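Glucanase (Klebsiella pneumoniae, PDB 5GY3) probably catalyses the endohydrolysis of beta-1,4-glucosidic linkages in cellulose, lichenin and cereal beta-glucans, as a member of glycosyl hydrolase family 8. Local coordinates at residues V124-G136 against L142-I154. Numbering follows the deposited sequence.
Sequences VVTFAGRQVMLPG and LNDHLNLNPSYFI
Leu146 lies over one face of the Phe127 ring, its CG 3.6 Å from the ring centroid and only 7° off the normal, a well-centred CH-pi contact. CG of Phe127 stands anti to the backbone N (chi1 -161°), which carries the ring over Leu146 and brings CZ of Phe127 to 3.6 Å from Asp144 O, at the ring edge, just before strand 145-148 begins. The CD1 methyl of Leu146 also meets Val132 CG2 at 3.5 Å, with Val125 CG2 and Leu134 CD2 slightly farther off, so this one methyl touches four side chains of 124-136.

Beyond this apolar cluster Pro135 takes over. Its ring is set against the backbone of 147-149, CG lying 3.1 Å from Asn147 O, a buried carbonyl oxygen without a hydrogen-bonding partner. On its other flank CB of Pro135 touches Tyr152 CE2 at 3.7 Å, while Pro135 O approaches the edge of the tyrosine ring near its plane. A single water joins the two backbones, donating to Met133 O (3.0 Å) and accepting from Asn149 N (2.9 Å).

The hairpin 124-133, closed by a type I' turn, thus packs through its side chains on strand 145-148, an edge strand of a separate three-stranded antiparallel sheet. From there the chain passes into a 3-10 segment that ends at Tyr152, beside Asp87, the predicted nucleophile, linking these beta additions to the predicted active site of the (alpha/alpha)6 barrel of glycosyl hydrolase family 8.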
loop_
_atom_site.group_PDB
_atom_site.type_symbol
_atom_site.label_atom_id
_atom_site.label_comp_id
_atom_site.label_asym_id
_atom_site.label_seq_id
_atom_site.Cartn_x
_atom_site.Cartn_y
_atom_site.Cartn_z
ATOM N N VAL A 124 -12.136 4.168 9.963
ATOM C CA VAL A 124 -12.823 5.113 9.088
ATOM C C VAL A 124 -13.612 6.082 9.948
ATOM O O VAL A 124 -14.390 5.666 10.821
ATOM C CB VAL A 124 -13.730 4.392 8.080
ATOM C CG1 VAL A 124 -14.654 5.404 7.382
ATOM C CG2 VAL A 124 -12.872 3.686 7.052
ATOM N N VAL A 125 -13.397 7.378 9.719
ATOM C CA VAL A 125 -14.064 8.414 10.491
ATOM C C VAL A 125 -14.682 9.426 9.538
ATOM O O VAL A 125 -14.341 9.498 8.356
ATOM C CB VAL A 125 -13.108 9.117 11.483
ATOM C CG1 VAL A 125 -12.525 8.106 12.473
ATOM C CG2 VAL A 125 -12.005 9.846 10.732
ATOM N N THR A 126 -15.635 10.185 10.071
ATOM C CA THR A 126 -16.224 11.318 9.374
ATOM C C THR A 126 -15.436 12.567 9.739
ATOM O O THR A 126 -15.312 12.892 10.924
ATOM C CB THR A 126 -17.687 11.492 9.779
ATOM O OG1 THR A 126 -18.379 10.254 9.609
ATOM C CG2 THR A 126 -18.349 12.568 8.933
ATOM N N PHE A 127 -14.926 13.280 8.732
ATOM C CA PHE A 127 -14.068 14.437 8.980
ATOM C C PHE A 127 -14.056 15.322 7.741
ATOM O O PHE A 127 -13.963 14.814 6.622
ATOM C CB PHE A 127 -12.643 13.989 9.315
ATOM C CG PHE A 127 -11.814 15.032 10.025
ATOM C CD1 PHE A 127 -11.893 15.182 11.403
ATOM C CD2 PHE A 127 -10.929 15.830 9.318
ATOM C CE1 PHE A 127 -11.113 16.128 12.068
ATOM C CE2 PHE A 127 -10.148 16.772 9.968
ATOM C CZ PHE A 127 -10.240 16.921 11.354
ATOM N N ALA A 128 -14.155 16.641 7.946
ATOM C CA ALA A 128 -14.188 17.606 6.836
ATOM C C ALA A 128 -15.251 17.237 5.796
ATOM O O ALA A 128 -15.077 17.428 4.588
ATOM C CB ALA A 128 -12.803 17.739 6.191
ATOM N N GLY A 129 -16.377 16.709 6.266
ATOM C CA GLY A 129 -17.477 16.390 5.378
ATOM C C GLY A 129 -17.321 15.137 4.548
ATOM O O GLY A 129 -18.096 14.940 3.602
ATOM N N ARG A 130 -16.353 14.279 4.865
ATOM C CA ARG A 130 -16.093 13.079 4.082
ATOM C C ARG A 130 -15.765 11.912 5.005
ATOM O O ARG A 130 -15.438 12.097 6.180
ATOM C CB ARG A 130 -14.942 13.301 3.097
ATOM C CG ARG A 130 -15.338 14.262 1.990
ATOM C CD ARG A 130 -14.412 14.202 0.832
ATOM N NE ARG A 130 -14.712 15.242 -0.147
ATOM C CZ ARG A 130 -15.541 15.091 -1.172
ATOM N NH1 ARG A 130 -16.186 13.945 -1.358
ATOM N NH2 ARG A 130 -15.726 16.103 -2.019
ATOM N N GLN A 131 -15.880 10.697 4.455
ATOM C CA GLN A 131 -15.378 9.498 5.111
ATOM C C GLN A 131 -13.908 9.347 4.758
ATOM O O GLN A 131 -13.551 9.414 3.581
ATOM C CB GLN A 131 -16.144 8.252 4.663
ATOM C CG GLN A 131 -17.636 8.299 4.989
ATOM C CD GLN A 131 -17.888 8.409 6.478
ATOM O OE1 GLN A 131 -17.779 7.420 7.211
ATOM N NE2 GLN A 131 -18.222 9.616 6.940
ATOM N N VAL A 132 -13.062 9.154 5.772
ATOM C CA VAL A 132 -11.618 9.042 5.577
ATOM C C VAL A 132 -11.093 7.876 6.410
ATOM O O VAL A 132 -11.550 7.642 7.533
ATOM C CB VAL A 132 -10.873 10.353 5.938
ATOM C CG1 VAL A 132 -11.528 11.550 5.277
ATOM C CG2 VAL A 132 -10.866 10.584 7.413
ATOM N N MET A 133 -10.121 7.152 5.856
ATOM C CA MET A 133 -9.436 6.078 6.562
ATOM C C MET A 133 -8.158 6.618 7.202
ATOM O O MET A 133 -7.280 7.144 6.506
ATOM C CB MET A 133 -9.096 4.926 5.620
ATOM C CG MET A 133 -8.328 3.814 6.306
ATOM S SD MET A 133 -7.931 2.429 5.211
ATOM C CE MET A 133 -9.564 1.703 4.990
ATOM N N LEU A 134 -8.078 6.505 8.525
ATOM C CA LEU A 134 -6.885 6.888 9.267
ATOM C C LEU A 134 -5.737 5.923 8.969
ATOM O O LEU A 134 -5.972 4.753 8.659
ATOM C CB LEU A 134 -7.176 6.866 10.766
ATOM C CG LEU A 134 -8.264 7.816 11.288
ATOM C CD1 LEU A 134 -8.649 7.463 12.702
ATOM C CD2 LEU A 134 -7.761 9.238 11.223
ATOM N N PRO A 135 -4.481 6.384 9.076
ATOM C CA PRO A 135 -3.344 5.457 8.889
ATOM C C PRO A 135 -3.247 4.395 9.971
ATOM O O PRO A 135 -2.588 3.372 9.754
ATOM C CB PRO A 135 -2.120 6.381 8.926
ATOM C CG PRO A 135 -2.650 7.749 8.573
ATOM C CD PRO A 135 -4.042 7.788 9.152
ATOM N N GLY A 136 -3.839 4.644 11.136
ATOM C CA GLY A 136 -3.872 3.691 12.231
ATOM C C GLY A 136 -4.919 4.135 13.227
ATOM O O GLY A 136 -5.359 5.290 13.211
ATOM N N LEU A 142 -5.432 14.111 15.393
ATOM C CA LEU A 142 -5.186 15.326 16.124
ATOM C C LEU A 142 -6.538 16.034 16.122
ATOM O O LEU A 142 -7.448 15.640 15.390
ATOM C CB LEU A 142 -4.043 16.107 15.466
ATOM C CG LEU A 142 -2.645 15.439 15.518
ATOM C CD1 LEU A 142 -2.514 14.157 14.702
ATOM C CD2 LEU A 142 -1.570 16.401 15.046
ATOM N N ASN A 143 -6.715 16.999 17.002
ATOM C CA ASN A 143 -8.083 17.447 17.249
ATOM C C ASN A 143 -8.737 18.000 15.981
ATOM O O ASN A 143 -9.666 17.387 15.438
ATOM C CB ASN A 143 -8.090 18.467 18.376
ATOM C CG ASN A 143 -7.379 17.954 19.623
ATOM O OD1 ASN A 143 -7.617 16.818 20.058
ATOM N ND2 ASN A 143 -6.496 18.775 20.192
ATOM N N ASP A 144 -8.250 19.130 15.483
ATOM C CA ASP A 144 -8.818 19.715 14.281
ATOM C C ASP A 144 -8.052 19.338 13.020
ATOM O O ASP A 144 -8.338 19.891 11.956
ATOM C CB ASP A 144 -8.910 21.241 14.423
ATOM C CG ASP A 144 -7.552 21.915 14.496
ATOM O OD1 ASP A 144 -6.558 21.254 14.843
ATOM O OD2 ASP A 144 -7.487 23.131 14.218
ATOM N N HIS A 145 -7.097 18.409 13.115
ATOM C CA HIS A 145 -6.385 17.878 11.960
ATOM C C HIS A 145 -6.341 16.362 12.049
ATOM O O HIS A 145 -6.248 15.797 13.138
ATOM C CB HIS A 145 -4.940 18.378 11.878
ATOM C CG HIS A 145 -4.813 19.837 11.593
ATOM N ND1 HIS A 145 -4.986 20.801 12.564
ATOM C CD2 HIS A 145 -4.526 20.500 10.448
ATOM C CE1 HIS A 145 -4.805 21.996 12.029
ATOM N NE2 HIS A 145 -4.528 21.841 10.746
ATOM N N LEU A 146 -6.366 15.712 10.891
ATOM C CA LEU A 146 -5.971 14.318 10.773
ATOM C C LEU A 146 -4.691 14.234 9.959
ATOM O O LEU A 146 -4.546 14.915 8.939
ATOM C CB LEU A 146 -7.051 13.479 10.090
ATOM C CG LEU A 146 -8.451 13.502 10.680
ATOM C CD1 LEU A 146 -9.352 12.582 9.864
ATOM C CD2 LEU A 146 -8.399 13.100 12.139
ATOM N N ASN A 147 -3.761 13.403 10.411
ATOM C CA ASN A 147 -2.579 13.083 9.625
ATOM C C ASN A 147 -2.892 11.855 8.792
ATOM O O ASN A 147 -3.058 10.758 9.327
ATOM C CB ASN A 147 -1.374 12.861 10.534
ATOM C CG ASN A 147 -0.761 14.169 10.992
ATOM O OD1 ASN A 147 -0.964 15.205 10.357
ATOM N ND2 ASN A 147 -0.016 14.136 12.098
ATOM N N LEU A 148 -2.997 12.044 7.485
ATOM C CA LEU A 148 -3.387 10.985 6.568
ATOM C C LEU A 148 -2.196 10.584 5.710
ATOM O O LEU A 148 -1.230 11.335 5.551
ATOM C CB LEU A 148 -4.534 11.448 5.670
ATOM C CG LEU A 148 -5.782 11.985 6.372
ATOM C CD1 LEU A 148 -6.788 12.441 5.324
ATOM C CD2 LEU A 148 -6.366 10.889 7.259
ATOM N N ASN A 149 -2.275 9.383 5.151
ATOM C CA ASN A 149 -1.270 8.904 4.207
ATOM C C ASN A 149 -2.032 8.470 2.959
ATOM O O ASN A 149 -2.676 7.406 2.962
ATOM C CB ASN A 149 -0.452 7.764 4.805
ATOM C CG ASN A 149 0.729 7.388 3.936
ATOM O OD1 ASN A 149 0.610 7.312 2.710
ATOM N ND2 ASN A 149 1.882 7.170 4.560
ATOM N N PRO A 150 -2.046 9.283 1.901
ATOM C CA PRO A 150 -2.863 8.920 0.735
ATOM C C PRO A 150 -2.413 7.649 0.046
ATOM O O PRO A 150 -3.210 7.066 -0.700
ATOM C CB PRO A 150 -2.737 10.142 -0.197
ATOM C CG PRO A 150 -1.517 10.882 0.278
ATOM C CD PRO A 150 -1.507 10.651 1.788
ATOM N N SER A 151 -1.182 7.185 0.283
ATOM C CA SER A 151 -0.767 5.885 -0.239
ATOM C C SER A 151 -1.437 4.724 0.490
ATOM O O SER A 151 -1.270 3.575 0.071
ATOM C CB SER A 151 0.755 5.741 -0.169
ATOM O OG SER A 151 1.206 5.301 1.095
ATOM N N TYR A 152 -2.189 4.992 1.561
ATOM C CA TYR A 152 -3.042 3.983 2.187
ATOM C C TYR A 152 -4.453 3.963 1.597
ATOM O O TYR A 152 -5.286 3.154 2.034
ATOM C CB TYR A 152 -3.152 4.200 3.708
ATOM C CG TYR A 152 -1.885 4.064 4.535
ATOM C CD1 TYR A 152 -0.623 4.128 3.958
ATOM C CD2 TYR A 152 -1.966 3.878 5.910
ATOM C CE1 TYR A 152 0.535 4.012 4.726
ATOM C CE2 TYR A 152 -0.814 3.768 6.695
ATOM C CZ TYR A 152 0.427 3.836 6.092
ATOM O OH TYR A 152 1.572 3.725 6.838
ATOM N N PHE A 153 -4.751 4.827 0.624
ATOM C CA PHE A 153 -6.039 4.773 -0.086
ATOM C C PHE A 153 -5.923 3.716 -1.186
ATOM O O PHE A 153 -5.703 4.018 -2.361
ATOM C CB PHE A 153 -6.418 6.115 -0.712
ATOM C CG PHE A 153 -6.510 7.291 0.240
ATOM C CD1 PHE A 153 -6.403 7.152 1.617
ATOM C CD2 PHE A 153 -6.716 8.564 -0.284
ATOM C CE1 PHE A 153 -6.483 8.276 2.456
ATOM C CE2 PHE A 153 -6.805 9.685 0.545
ATOM C CZ PHE A 153 -6.685 9.534 1.912
ATOM N N ILE A 154 -6.085 2.451 -0.808
ATOM C CA ILE A 154 -5.789 1.335 -1.736
ATOM C C ILE A 154 -7.055 1.101 -2.556
ATOM O O ILE A 154 -7.845 0.182 -2.317
ATOM C CB ILE A 154 -5.294 0.092 -1.002
ATOM C CG1 ILE A 154 -4.108 0.486 -0.109
ATOM C CG2 ILE A 154 -4.848 -0.962 -2.030
ATOM C CD1 ILE A 154 -3.474 -0.669 0.651
HETATM O O HOH W 1 -4.530 7.544 5.500
#